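Local structure of nitronate monooxygenase family protein (Pseudomonas aeruginosa, 4QIT) at residues E63-G66 against P71-V74; A101-E106 against L320-H325; L111-I114 against L119-P122; A150-G155 against G175-V180; G224-R229 against G245-L250. The protein oxidises alkyl nitronates with molecular oxygen, using flavin mononucleotide as cofactor, with the toxin propionate 3-nitronate as its best and presumed physiological substrate. The protein carries 1 engineered substitution. All coordinates share one frame; numbering follows the deposited sequence.

Contact 1 (E63-G66 against P71-V74); sequences EVRG and PFNV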
# COMPACT_ATOMS: atom_id res chain seq x y z
N GLU A 63 -29.87 -20.98 3.00
CA GLU A 63 -30.44 -20.03 2.04
C GLU A 63 -29.60 -19.98 0.76
O GLU A 63 -30.15 -19.97 -0.35
CB GLU A 63 -30.57 -18.63 2.64
CG GLU A 63 -31.67 -18.50 3.69
CD GLU A 63 -31.84 -17.08 4.20
OE1 GLU A 63 -32.38 -16.91 5.32
OE2 GLU A 63 -31.44 -16.13 3.49
N VAL A 64 -28.28 -19.94 0.91
CA VAL A 64 -27.40 -19.95 -0.27
C VAL A 64 -27.64 -21.20 -1.10
O VAL A 64 -27.77 -21.12 -2.32
CB VAL A 64 -25.91 -19.85 0.13
CG1 VAL A 64 -25.04 -19.77 -1.11
CG2 VAL A 64 -25.67 -18.62 1.01
N ARG A 65 -27.72 -22.35 -0.44
CA ARG A 65 -27.93 -23.62 -1.13
C ARG A 65 -29.27 -23.71 -1.85
O ARG A 65 -29.41 -24.48 -2.80
CB ARG A 65 -27.78 -24.80 -0.17
CG ARG A 65 -26.35 -25.13 0.17
CD ARG A 65 -26.21 -26.56 0.69
NE ARG A 65 -25.00 -26.74 1.48
CZ ARG A 65 -23.89 -27.34 1.05
NH1 ARG A 65 -23.84 -27.82 -0.18
NH2 ARG A 65 -22.85 -27.45 1.85
N GLY A 66 -30.25 -22.93 -1.39
CA GLY A 66 -31.53 -22.87 -2.06
C GLY A 66 -31.47 -22.03 -3.33
O GLY A 66 -32.42 -22.03 -4.12
N PRO A 71 -20.32 -24.44 -5.47
CA PRO A 71 -19.55 -24.16 -4.25
C PRO A 71 -19.65 -22.71 -3.81
O PRO A 71 -19.72 -21.82 -4.65
CB PRO A 71 -18.12 -24.45 -4.67
CG PRO A 71 -18.29 -25.55 -5.71
CD PRO A 71 -19.48 -25.10 -6.49
N PHE A 72 -19.65 -22.49 -2.50
CA PHE A 72 -19.56 -21.14 -1.94
C PHE A 72 -18.74 -21.17 -0.66
O PHE A 72 -18.40 -22.24 -0.14
CB PHE A 72 -20.95 -20.52 -1.71
CG PHE A 72 -21.83 -21.31 -0.77
CD1 PHE A 72 -22.64 -22.33 -1.26
CD2 PHE A 72 -21.84 -21.04 0.59
CE1 PHE A 72 -23.45 -23.06 -0.40
CE2 PHE A 72 -22.65 -21.76 1.45
CZ PHE A 72 -23.46 -22.78 0.95
N ASN A 73 -18.43 -19.98 -0.16
CA ASN A 73 -17.47 -19.74 0.90
C ASN A 73 -18.19 -19.13 2.10
O ASN A 73 -19.01 -18.22 1.95
CB ASN A 73 -16.40 -18.79 0.34
CG ASN A 73 -15.42 -18.26 1.38
OD1 ASN A 73 -15.09 -18.92 2.38
ND2 ASN A 73 -14.90 -17.05 1.11
N VAL A 74 -17.92 -19.68 3.28
CA VAL A 74 -18.51 -19.18 4.52
C VAL A 74 -17.39 -18.65 5.41
O VAL A 74 -16.45 -19.38 5.72
CB VAL A 74 -19.31 -20.28 5.24
CG1 VAL A 74 -19.83 -19.77 6.58
CG2 VAL A 74 -20.46 -20.74 4.36

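Contact 2 (A101-E106 against L320-H325); sequences AEFGAE and LARGNH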
# COMPACT_ATOMS: atom_id res chain seq x y z
N ALA A 101 -26.05 13.01 21.53
CA ALA A 101 -26.94 14.11 21.89
C ALA A 101 -27.39 14.93 20.69
O ALA A 101 -28.49 15.50 20.69
CB ALA A 101 -26.29 15.00 22.96
N GLU A 102 -26.55 15.00 19.66
CA GLU A 102 -26.92 15.65 18.39
C GLU A 102 -28.20 15.07 17.81
O GLU A 102 -28.95 15.75 17.08
CB GLU A 102 -25.81 15.47 17.35
CG GLU A 102 -24.58 16.33 17.54
CD GLU A 102 -23.65 16.28 16.33
OE1 GLU A 102 -22.42 16.31 16.53
OE2 GLU A 102 -24.17 16.21 15.20
N PHE A 103 -28.45 13.80 18.12
CA PHE A 103 -29.58 13.08 17.56
C PHE A 103 -30.62 12.77 18.62
O PHE A 103 -31.49 11.92 18.42
CB PHE A 103 -29.07 11.82 16.87
CG PHE A 103 -28.01 12.11 15.86
CD1 PHE A 103 -28.34 12.79 14.69
CD2 PHE A 103 -26.69 11.76 16.08
CE1 PHE A 103 -27.38 13.11 13.75
CE2 PHE A 103 -25.71 12.06 15.14
CZ PHE A 103 -26.05 12.74 13.97
N GLY A 104 -30.53 13.48 19.74
CA GLY A 104 -31.52 13.40 20.79
C GLY A 104 -31.43 12.10 21.56
O GLY A 104 -32.39 11.68 22.21
N ALA A 105 -30.27 11.47 21.48
CA ALA A 105 -30.10 10.15 22.06
C ALA A 105 -29.06 10.16 23.18
O ALA A 105 -28.29 11.11 23.34
CB ALA A 105 -29.71 9.14 20.98
N GLU A 106 -29.04 9.08 23.96
CA GLU A 106 -27.99 8.86 24.92
C GLU A 106 -27.20 7.64 24.47
O GLU A 106 -27.72 6.82 23.71
CB GLU A 106 -28.57 8.63 26.31
CG GLU A 106 -29.26 9.85 26.89
CD GLU A 106 -29.72 9.63 28.31
OE1 GLU A 106 -29.79 8.46 28.75
OE2 GLU A 106 -30.02 10.64 29.00
N LEU A 320 -29.07 7.36 12.08
CA LEU A 320 -29.93 6.87 11.00
C LEU A 320 -31.38 7.24 11.29
O LEU A 320 -32.15 7.55 10.38
CB LEU A 320 -29.77 5.36 10.83
CG LEU A 320 -30.48 4.68 9.66
CD1 LEU A 320 -30.08 5.37 8.39
CD2 LEU A 320 -30.10 3.22 9.59
N ALA A 321 -31.74 7.22 12.57
CA ALA A 321 -33.11 7.54 12.98
C ALA A 321 -33.46 9.02 12.80
O ALA A 321 -34.61 9.42 13.00
CB ALA A 321 -33.33 7.11 14.43
N ARG A 322 -32.47 9.83 12.44
CA ARG A 322 -32.71 11.24 12.15
C ARG A 322 -32.30 11.56 10.72
O ARG A 322 -32.17 12.73 10.34
CB ARG A 322 -31.95 12.14 13.13
CG ARG A 322 -32.38 11.99 14.59
CD ARG A 322 -33.81 12.48 14.82
NE ARG A 322 -34.13 12.46 16.24
CZ ARG A 322 -34.70 11.44 16.87
NH1 ARG A 322 -35.05 10.35 16.19
NH2 ARG A 322 -34.94 11.51 18.17
N GLY A 323 -32.10 10.51 9.93
CA GLY A 323 -31.78 10.64 8.51
C GLY A 323 -30.33 11.02 8.23
O GLY A 323 -29.99 11.48 7.13
N ASN A 324 -29.47 10.85 9.24
CA ASN A 324 -28.06 11.22 9.13
C ASN A 324 -27.17 10.00 8.88
O ASN A 324 -27.18 9.04 9.66
CB ASN A 324 -27.62 11.97 10.40
CG ASN A 324 -26.19 12.53 10.31
OD1 ASN A 324 -25.23 11.79 10.10
ND2 ASN A 324 -26.06 13.84 10.50
N HIS A 325 -26.42 10.04 7.78
CA HIS A 325 -25.59 8.92 7.35
C HIS A 325 -24.11 9.16 7.54
O HIS A 325 -23.29 8.39 7.04
CB HIS A 325 -25.87 8.58 5.89
CG HIS A 325 -27.29 8.16 5.65
ND1 HIS A 325 -27.70 6.85 5.76
CD2 HIS A 325 -28.39 8.88 5.34
CE1 HIS A 325 -29.00 6.78 5.51
NE2 HIS A 325 -29.44 7.99 5.26

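Contact 3 (L111-I114 against L119-P122); sequences LKNI and LEDP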
# COMPACT_ATOMS: atom_id res chain seq x y z
N LEU A 111 -21.64 -1.96 26.86
CA LEU A 111 -21.21 -2.50 25.58
C LEU A 111 -21.10 -4.01 25.67
O LEU A 111 -20.87 -4.56 26.76
CB LEU A 111 -19.87 -1.90 25.15
CG LEU A 111 -19.88 -0.40 24.96
CD1 LEU A 111 -18.52 0.06 24.46
CD2 LEU A 111 -20.98 0.01 23.98
N LYS A 112 -21.28 -4.68 24.54
CA LYS A 112 -21.31 -6.13 24.48
C LYS A 112 -20.32 -6.68 23.46
O LYS A 112 -19.92 -5.99 22.52
CB LYS A 112 -22.73 -6.61 24.12
CG LYS A 112 -23.84 -6.10 25.05
CD LYS A 112 -25.19 -6.61 24.56
CE LYS A 112 -26.34 -5.98 25.31
NZ LYS A 112 -26.53 -4.56 24.93
N ASN A 113 -19.96 -7.95 23.65
CA ASN A 113 -19.07 -8.65 22.74
C ASN A 113 -19.86 -9.13 21.53
O ASN A 113 -20.21 -10.31 21.42
CB ASN A 113 -18.43 -9.82 23.48
CG ASN A 113 -17.33 -10.48 22.69
OD1 ASN A 113 -16.90 -9.96 21.67
ND2 ASN A 113 -16.85 -11.62 23.18
N ILE A 114 -20.14 -8.22 20.61
CA ILE A 114 -21.13 -8.49 19.56
C ILE A 114 -20.67 -9.47 18.49
O ILE A 114 -21.49 -10.10 17.82
CB ILE A 114 -21.61 -7.20 18.90
CG1 ILE A 114 -20.42 -6.42 18.33
CG2 ILE A 114 -22.38 -6.35 19.89
CD1 ILE A 114 -20.85 -5.33 17.34
N LEU A 119 -12.73 -18.63 18.02
CA LEU A 119 -11.97 -19.15 19.16
C LEU A 119 -12.74 -19.16 20.47
O LEU A 119 -12.29 -19.77 21.45
CB LEU A 119 -10.67 -18.35 19.32
CG LEU A 119 -9.80 -18.31 18.07
CD1 LEU A 119 -8.55 -17.50 18.34
CD2 LEU A 119 -9.44 -19.71 17.61
N GLU A 120 -13.90 -18.50 20.52
CA GLU A 120 -14.66 -18.43 21.77
C GLU A 120 -16.10 -18.95 21.68
O GLU A 120 -16.77 -19.06 22.71
CB GLU A 120 -14.66 -17.01 22.33
CG GLU A 120 -15.52 -16.03 21.55
CD GLU A 120 -15.29 -14.60 21.96
OE1 GLU A 120 -15.06 -13.75 21.07
OE2 GLU A 120 -15.32 -14.30 23.18
N ASP A 121 -16.58 -19.27 20.48
CA ASP A 121 -17.93 -19.82 20.34
C ASP A 121 -17.83 -21.27 19.87
O ASP A 121 -17.68 -21.53 18.68
CB ASP A 121 -18.77 -19.00 19.35
CG ASP A 121 -20.23 -19.46 19.28
OD1 ASP A 121 -20.56 -20.54 19.82
OD2 ASP A 121 -21.06 -18.73 18.70
N PRO A 122 -17.94 -22.22 20.81
CA PRO A 122 -17.77 -23.64 20.51
C PRO A 122 -18.89 -24.25 19.67
O PRO A 122 -18.77 -25.41 19.27
CB PRO A 122 -17.73 -24.28 21.90
CG PRO A 122 -18.50 -23.35 22.77
CD PRO A 122 -18.20 -21.98 22.25
O HOH W 1 -14.64 -11.18 20.72

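Contact 4 (A150-G155 against G175-V180); sequences ALQAVG and GADAVV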
# COMPACT_ATOMS: atom_id res chain seq x y z
N ALA A 150 -10.27 -30.91 11.14
CA ALA A 150 -11.62 -31.42 11.29
C ALA A 150 -12.52 -30.97 10.13
O ALA A 150 -13.33 -31.76 9.63
CB ALA A 150 -12.20 -30.98 12.62
N LEU A 151 -12.39 -29.71 9.73
CA LEU A 151 -13.14 -29.20 8.58
C LEU A 151 -12.73 -29.92 7.30
O LEU A 151 -13.58 -30.30 6.48
CB LEU A 151 -12.91 -27.69 8.43
CG LEU A 151 -13.47 -26.81 9.55
CD1 LEU A 151 -12.81 -25.44 9.57
CD2 LEU A 151 -14.97 -26.66 9.41
N GLN A 152 -11.43 -30.11 7.12
CA GLN A 152 -10.91 -30.75 5.93
C GLN A 152 -11.34 -32.22 5.86
O GLN A 152 -11.53 -32.76 4.77
CB GLN A 152 -9.39 -30.60 5.87
CG GLN A 152 -8.94 -29.16 5.59
CD GLN A 152 -7.47 -28.90 5.89
OE1 GLN A 152 -6.90 -29.49 6.80
NE2 GLN A 152 -6.87 -27.99 5.13
N ALA A 153 -11.53 -32.83 7.02
CA ALA A 153 -11.92 -34.24 7.10
C ALA A 153 -13.28 -34.51 6.46
O ALA A 153 -13.54 -35.62 6.00
CB ALA A 153 -11.91 -34.70 8.56
N VAL A 154 -14.14 -33.50 6.43
CA VAL A 154 -15.45 -33.64 5.79
C VAL A 154 -15.48 -32.95 4.43
O VAL A 154 -16.56 -32.69 3.88
CB VAL A 154 -16.61 -33.15 6.69
CG1 VAL A 154 -16.71 -34.00 7.95
CG2 VAL A 154 -16.42 -31.69 7.06
N GLY A 155 -14.30 -32.66 3.88
CA GLY A 155 -14.19 -32.21 2.51
C GLY A 155 -14.12 -30.70 2.30
O GLY A 155 -13.98 -30.25 1.17
N GLY A 175 -2.27 -25.47 8.55
CA GLY A 175 -2.68 -26.51 7.62
C GLY A 175 -3.71 -26.09 6.57
O GLY A 175 -4.31 -26.95 5.93
N ALA A 176 -3.90 -24.79 6.39
CA ALA A 176 -4.91 -24.30 5.45
C ALA A 176 -4.63 -24.72 4.00
O ALA A 176 -3.48 -25.00 3.64
CB ALA A 176 -5.02 -22.77 5.54
N ASP A 177 -5.68 -24.75 3.19
CA ASP A 177 -5.55 -25.06 1.77
C ASP A 177 -5.06 -23.89 0.92
O ASP A 177 -4.49 -24.09 -0.14
CB ASP A 177 -6.89 -25.55 1.23
CG ASP A 177 -7.35 -26.84 1.89
OD1 ASP A 177 -6.83 -27.91 1.51
OD2 ASP A 177 -8.23 -26.80 2.78
N ALA A 178 -5.31 -22.67 1.39
CA ALA A 178 -4.87 -21.48 0.66
C ALA A 178 -4.78 -20.27 1.58
O ALA A 178 -5.44 -20.22 2.61
CB ALA A 178 -5.81 -21.19 -0.51
N VAL A 179 -3.95 -19.31 1.18
CA VAL A 179 -3.79 -18.06 1.92
C VAL A 179 -4.39 -16.94 1.08
O VAL A 179 -4.15 -16.86 -0.14
CB VAL A 179 -2.31 -17.79 2.29
CG1 VAL A 179 -1.43 -17.64 1.04
CG2 VAL A 179 -2.20 -16.54 3.17
N VAL A 180 -5.20 -16.11 1.72
CA VAL A 180 -5.72 -14.91 1.07
C VAL A 180 -4.80 -13.76 1.45
O VAL A 180 -4.78 -13.31 2.61
CB VAL A 180 -7.16 -14.60 1.49
CG1 VAL A 180 -7.65 -13.33 0.81
CG2 VAL A 180 -8.08 -15.78 1.16

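Contact 5 (G224-R229 against G245-L250); sequences GIMDGR and GTAFVL. With FMN (flavin mononucleotide), chain C.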
# COMPACT_ATOMS: atom_id res chain seq x y z
N GLY A 224 -7.69 -4.02 -3.93
CA GLY A 224 -7.54 -3.07 -5.02
C GLY A 224 -7.84 -3.59 -6.41
O GLY A 224 -7.71 -2.86 -7.39
N ILE A 225 -8.26 -4.85 -6.50
CA ILE A 225 -8.54 -5.46 -7.80
C ILE A 225 -10.00 -5.21 -8.21
O ILE A 225 -10.92 -5.58 -7.48
CB ILE A 225 -8.21 -6.96 -7.73
CG1 ILE A 225 -6.71 -7.13 -7.45
CG2 ILE A 225 -8.61 -7.66 -9.04
CD1 ILE A 225 -6.30 -8.54 -7.04
N MET A 226 -10.19 -4.57 -9.35
CA MET A 226 -11.51 -4.05 -9.75
C MET A 226 -11.92 -4.46 -11.16
O MET A 226 -13.05 -4.21 -11.59
CB MET A 226 -11.51 -2.51 -9.67
CG MET A 226 -11.20 -1.96 -8.27
SD MET A 226 -12.46 -2.41 -7.06
CE MET A 226 -13.80 -1.39 -7.67
N ASP A 227 -11.00 -5.06 -11.90
CA ASP A 227 -11.26 -5.39 -13.30
C ASP A 227 -10.34 -6.52 -13.77
O ASP A 227 -9.48 -6.98 -13.01
CB ASP A 227 -11.18 -4.14 -14.20
CG ASP A 227 -9.82 -3.45 -14.14
OD1 ASP A 227 -8.83 -4.05 -13.69
OD2 ASP A 227 -9.75 -2.27 -14.56
N GLY A 228 -10.55 -7.00 -14.99
CA GLY A 228 -9.75 -8.12 -15.46
C GLY A 228 -8.27 -7.82 -15.60
O GLY A 228 -7.45 -8.72 -15.44
N ARG A 229 -7.92 -6.57 -15.90
CA ARG A 229 -6.51 -6.16 -15.91
C ARG A 229 -5.87 -6.38 -14.54
O ARG A 229 -4.75 -6.89 -14.45
CB ARG A 229 -6.36 -4.69 -16.34
CG ARG A 229 -6.40 -4.48 -17.85
CD ARG A 229 -6.06 -3.03 -18.15
NE ARG A 229 -6.06 -2.72 -19.58
CZ ARG A 229 -4.98 -2.78 -20.36
NH1 ARG A 229 -3.82 -3.15 -19.86
NH2 ARG A 229 -5.08 -2.46 -21.64
N GLY A 245 -13.88 -7.48 -3.05
CA GLY A 245 -14.99 -7.02 -2.24
C GLY A 245 -15.65 -5.77 -2.81
O GLY A 245 -16.82 -5.79 -3.20
N THR A 246 -14.88 -4.69 -2.85
CA THR A 246 -15.42 -3.39 -3.28
C THR A 246 -16.13 -3.47 -4.63
O THR A 246 -17.19 -2.87 -4.82
CB THR A 246 -14.29 -2.35 -3.34
OG1 THR A 246 -13.70 -2.25 -2.04
CG2 THR A 246 -14.82 -0.98 -3.74
N ALA A 247 -15.59 -4.27 -5.54
CA ALA A 247 -16.19 -4.43 -6.88
C ALA A 247 -17.64 -4.94 -6.84
O ALA A 247 -18.41 -4.66 -7.77
CB ALA A 247 -15.34 -5.32 -7.75
N PHE A 248 -18.00 -5.67 -5.79
CA PHE A 248 -19.34 -6.27 -5.70
C PHE A 248 -20.31 -5.50 -4.83
O PHE A 248 -21.49 -5.85 -4.74
CB PHE A 248 -19.27 -7.74 -5.25
CG PHE A 248 -18.70 -8.67 -6.30
CD1 PHE A 248 -19.53 -9.21 -7.28
CD2 PHE A 248 -17.35 -8.95 -6.33
CE1 PHE A 248 -19.02 -10.06 -8.25
CE2 PHE A 248 -16.83 -9.79 -7.30
CZ PHE A 248 -17.66 -10.34 -8.27
N VAL A 249 -19.84 -4.43 -4.18
CA VAL A 249 -20.69 -3.67 -3.26
C VAL A 249 -21.92 -3.06 -3.94
O VAL A 249 -23.03 -3.10 -3.39
CB VAL A 249 -19.88 -2.58 -2.52
CG1 VAL A 249 -20.80 -1.68 -1.73
CG2 VAL A 249 -18.86 -3.25 -1.59
N LEU A 250 -21.72 -2.51 -5.13
CA LEU A 250 -22.81 -1.88 -5.88
C LEU A 250 -23.76 -2.86 -6.58
O LEU A 250 -24.76 -2.43 -7.18
CB LEU A 250 -22.25 -0.88 -6.90
CG LEU A 250 -21.49 0.30 -6.31
CD1 LEU A 250 -20.97 1.15 -7.45
CD2 LEU A 250 -22.37 1.13 -5.39
N1 FMN C . -13.19 -9.78 5.11
C2 FMN C . -13.56 -10.75 6.02
O2 FMN C . -12.78 -11.66 6.28
N3 FMN C . -14.80 -10.73 6.62
C4 FMN C . -15.67 -9.70 6.32
O4 FMN C . -16.78 -9.63 6.84
C4A FMN C . -15.29 -8.73 5.42
N5 FMN C . -16.18 -7.72 5.15
C5A FMN C . -15.85 -6.74 4.24
C6 FMN C . -16.79 -5.74 3.99
C7 FMN C . -16.52 -4.74 3.07
C7M FMN C . -17.59 -3.72 2.84
C8 FMN C . -15.29 -4.72 2.42
C8M FMN C . -14.97 -3.63 1.44
C9 FMN C . -14.35 -5.72 2.68
C9A FMN C . -14.62 -6.75 3.60
N10 FMN C . -13.71 -7.76 3.88
C10 FMN C . -14.05 -8.75 4.80
C1' FMN C . -12.36 -7.78 3.21
C2' FMN C . -12.31 -8.62 1.95
O2' FMN C . -12.29 -9.98 2.30
C3' FMN C . -11.06 -8.32 1.14
O3' FMN C . -9.90 -8.29 1.94
C4' FMN C . -11.23 -6.95 0.52
O4' FMN C . -12.58 -6.76 0.16
C5' FMN C . -10.38 -6.88 -0.74
O5' FMN C . -10.27 -5.52 -1.01
P FMN C . -11.10 -4.84 -2.18
O1P FMN C . -11.50 -5.88 -3.19
O2P FMN C . -10.23 -3.76 -2.75
O3P FMN C . -12.32 -4.28 -1.52
O HOH W 2 -12.92 -5.41 -5.45

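Contact 1 (E63-G66 against P71-V74)
Val64 of helix 54-65 meets Phe72 of strand 72-77, inside a beta-alpha-beta unit of the TIM barrel (strand 45-48, helix 54-65, strand 72-77). The tight part is a CH-pi contact. Val64 CG1 sits over one face of the Phe72 ring, 3.5 Å from the ring centroid and only 12° off the ring normal. Val64 CG1 lies anti to the backbone N (chi1 -177°), which sends this branch from the helix onto the aromatic face; Val64 CB follows behind it, 3.9 Å from Phe72 CZ. A short branched residue suits the place because one methyl can rest over the ring centre while the helix stays close. Phe72 CG lies between the backbone N and the carbonyl carbon, and its ring also packs on Ile61 of the same helix as Val64, a turn earlier, and on Ser39 of helix 32-41. No hydrogen bond joins the two segments, so this buried part is held by apolar packing.

The looser side belongs to Arg65, which is exposed. Its aliphatic part borders the ring while its charged end runs on, NH2 making weak hydrogen bonds to the carbonyl oxygens of Glu131 and Arg132. Arginine fits such a border, being greasy near the backbone and polar at its end. Its guanidinium plane stands 68° from the ring, and Arg65 CG comes to the ring edge, 3.6 Å from Phe72 CE1.

Contact 2 (A101-E106 against L320-H325)
Phe103 and Arg322 bring the two backbones nearest, their CA atoms 6.5 Å apart, where two type I turns end helices 86-101 and 307-320. Each turn closes a Schellman motif whose C-prime residue is a glycine, Gly104 in one and Gly323 in the other; their positive phi angles suit a residue without a side chain.

Phe103 is the buried apolar piece between these helix ends, and it also packs on Ala319 of helix 307-320. The side chains of Phe103 and Arg322 run alongside each other, head to tail, with Arg322 CB 4.0 Å from Phe103 CD1. The Arg322 chain bends at its second torsion (-67°), folding the guanidinium back so that one face lies against the Phe103 carbonyl oxygen; the angles there are too poor for hydrogen bonding. A weak hydrogen bond from Arg322 NH1 to Ala321 O helps hold this fold. A long, flexible arginine can thus cover the turn with its methylenes while its charge stays at the surface.

The Asn324 amide stands 70° from the ring plane. Asparagine suits the place because its short amide can accept the Asp326 backbone N-H through OD1 while presenting its nitrogen to Phe103: Asn324 ND2 lies in the ring plane at the edge, 3.6 Å from Phe103 CZ.

Contact 3 (L111-I114 against L119-P122)
Asn113 and Glu120 reach for each other from opposite directions across a gap that their backbones leave wide, the CA atoms being 10.8 Å apart. Only these two side chains make the contact. The flat ends do not lie in one plane: the Asn113 amide and the Glu120 carboxylate are turned 52° against each other. The amide nitrogen faces both carboxylate oxygens, each through a weak bond. Asn113 ND2 is 3.1 Å from Glu120 OE2, with a bent N-H...O angle of 126°, and 3.5 Å from Glu120 OE1, where the approach is straighter at 157° but long.

The torsions account for the reach. Asn113 has CG anti to the backbone N, while the Glu120 chain runs extended beyond CG, giving the carboxylate the length to cover the remaining distance. A water ties the amide oxygen to the same acid, giving hydrogen bonds of 2.7 Å to Asn113 OD1 and 2.6 Å to Glu120 OE1, though more acceptors surround it than its two protons can serve. Asparagine suits this spot because it offers a donor to the acid and an acceptor to the water.

Glu120 OE1 has a firmer partner in the backbone N of Ser117, so the acid is also tied to the residues between the two segments. Asn113 packs on Pro306 and Phe307. Direct and water-mediated hydrogen bonds thus join Asn113, the centre of an inverse gamma turn, to Glu120 within the surface loop between helices 86-101 and 124-131 of the TIM barrel.

Contact 4 (A150-G155 against G175-V180)
Hydrogen bonds from a single amide nitrogen carry this contact: Gln152 NE2 gives one proton to Gly175 O and the other to Asp177 OD2. Both are short and nearly straight, with Gln152 NE2 2.9 Å from Gly175 O and 3.0 Å from Asp177 OD2, the N-H...O angle to the carboxylate being 172°. Both acceptors lie close to the amide plane of Gln152, as its two N-H bonds require, and together they fix the rotation of the amide. The acceptors are met less ideally. Asp177 OD2 is approached from well above its carboxylate plane, and the donor is tilted from the carbonyl plane of Gly175. Glutamine suits the place because its chain, extended beyond CG, spans from the helix to the turn at Gly175 to Asp177, and its NH2 serves two acceptors without adding charge.

The charged group has a second, stronger tie. Asp177 OD2 also accepts from the backbone N of Val158 on strand 157-162, so two donors grip that one oxygen and would probably stabilise its negative charge.

Backbone turns set the frame. Helix 145-153 ends in a Schellman motif with Gly155 as its C-prime residue, and Gly175, with positive phi, plays the same part after helix 165-173. The bonds link helix 145-153 to the turn that leads into strand 178-182, joining successive beta-alpha units at the end of the TIM barrel where its strands begin.

Contact 5 (G224-R229 against G245-L250)
Met226 curls over the start of the short, weakly bonded helix 246-249, touching Thr246 and Ala247. Its chain bends at the second and third torsions (-64° and -70°), so that the thioether folds back onto the helix: Met226 CE lies 3.9 Å from Ala247 CA, and Met226 SD 4.2 Å from Ala247 CB. Unbranched and flexible, methionine can follow such a curve, and the small alanine lets the segments approach to 5.5 Å between the CA atoms of Met226 and Ala247.

Thr246 divides its branches. Its CG2 methyl, anti to the backbone N, meets Met226 CE at 4.1 Å, while OG1, beside the backbone N, turns to the flavin phosphate and lies 2.5 Å from FMN O3P. The hydroxyl also bonds the backbone N of Gly333, and Thr246 N donates to O3P too, so two donors of one residue hold that oxygen. Gly224 N gives its proton to FMN O2P at 2.8 Å and Gly245 N to O1P; Gly245, with no side chain, leaves the place beside the ribityl O4' to the cofactor. One water donates to Ile225 O and FMN O1P and accepts from Ala247 N.

Amides after strands 219-222 and 241-244, the latter at the N-terminus of a short helix, make the standard phosphate-binding site of FMN-dependent TIM barrels.

Contacts 1, 4 and 5 belong to the barrel, and contacts 2 and 3 to connections outside it. Contacts 1 and 4 reach the same parallel sheet, with centres about 17 Å apart. Contact 5 holds the flavin phosphate; contacts 1 and 4 stay back from the cofactor, the side chains of Phe72 and Ala176 each being about 14 Å from FMN. The Asn113 side chain of contact 3 is about 13 Å from the bound nitroethane, against about 10 Å for Thr246 of contact 5; these two contacts lie on opposite sides of the chain centre, about 31 Å apart between centres. Contact 2 is remote from these sites and joins residues far apart in sequence, enclosing contacts 3, 4 and 5 along the chain.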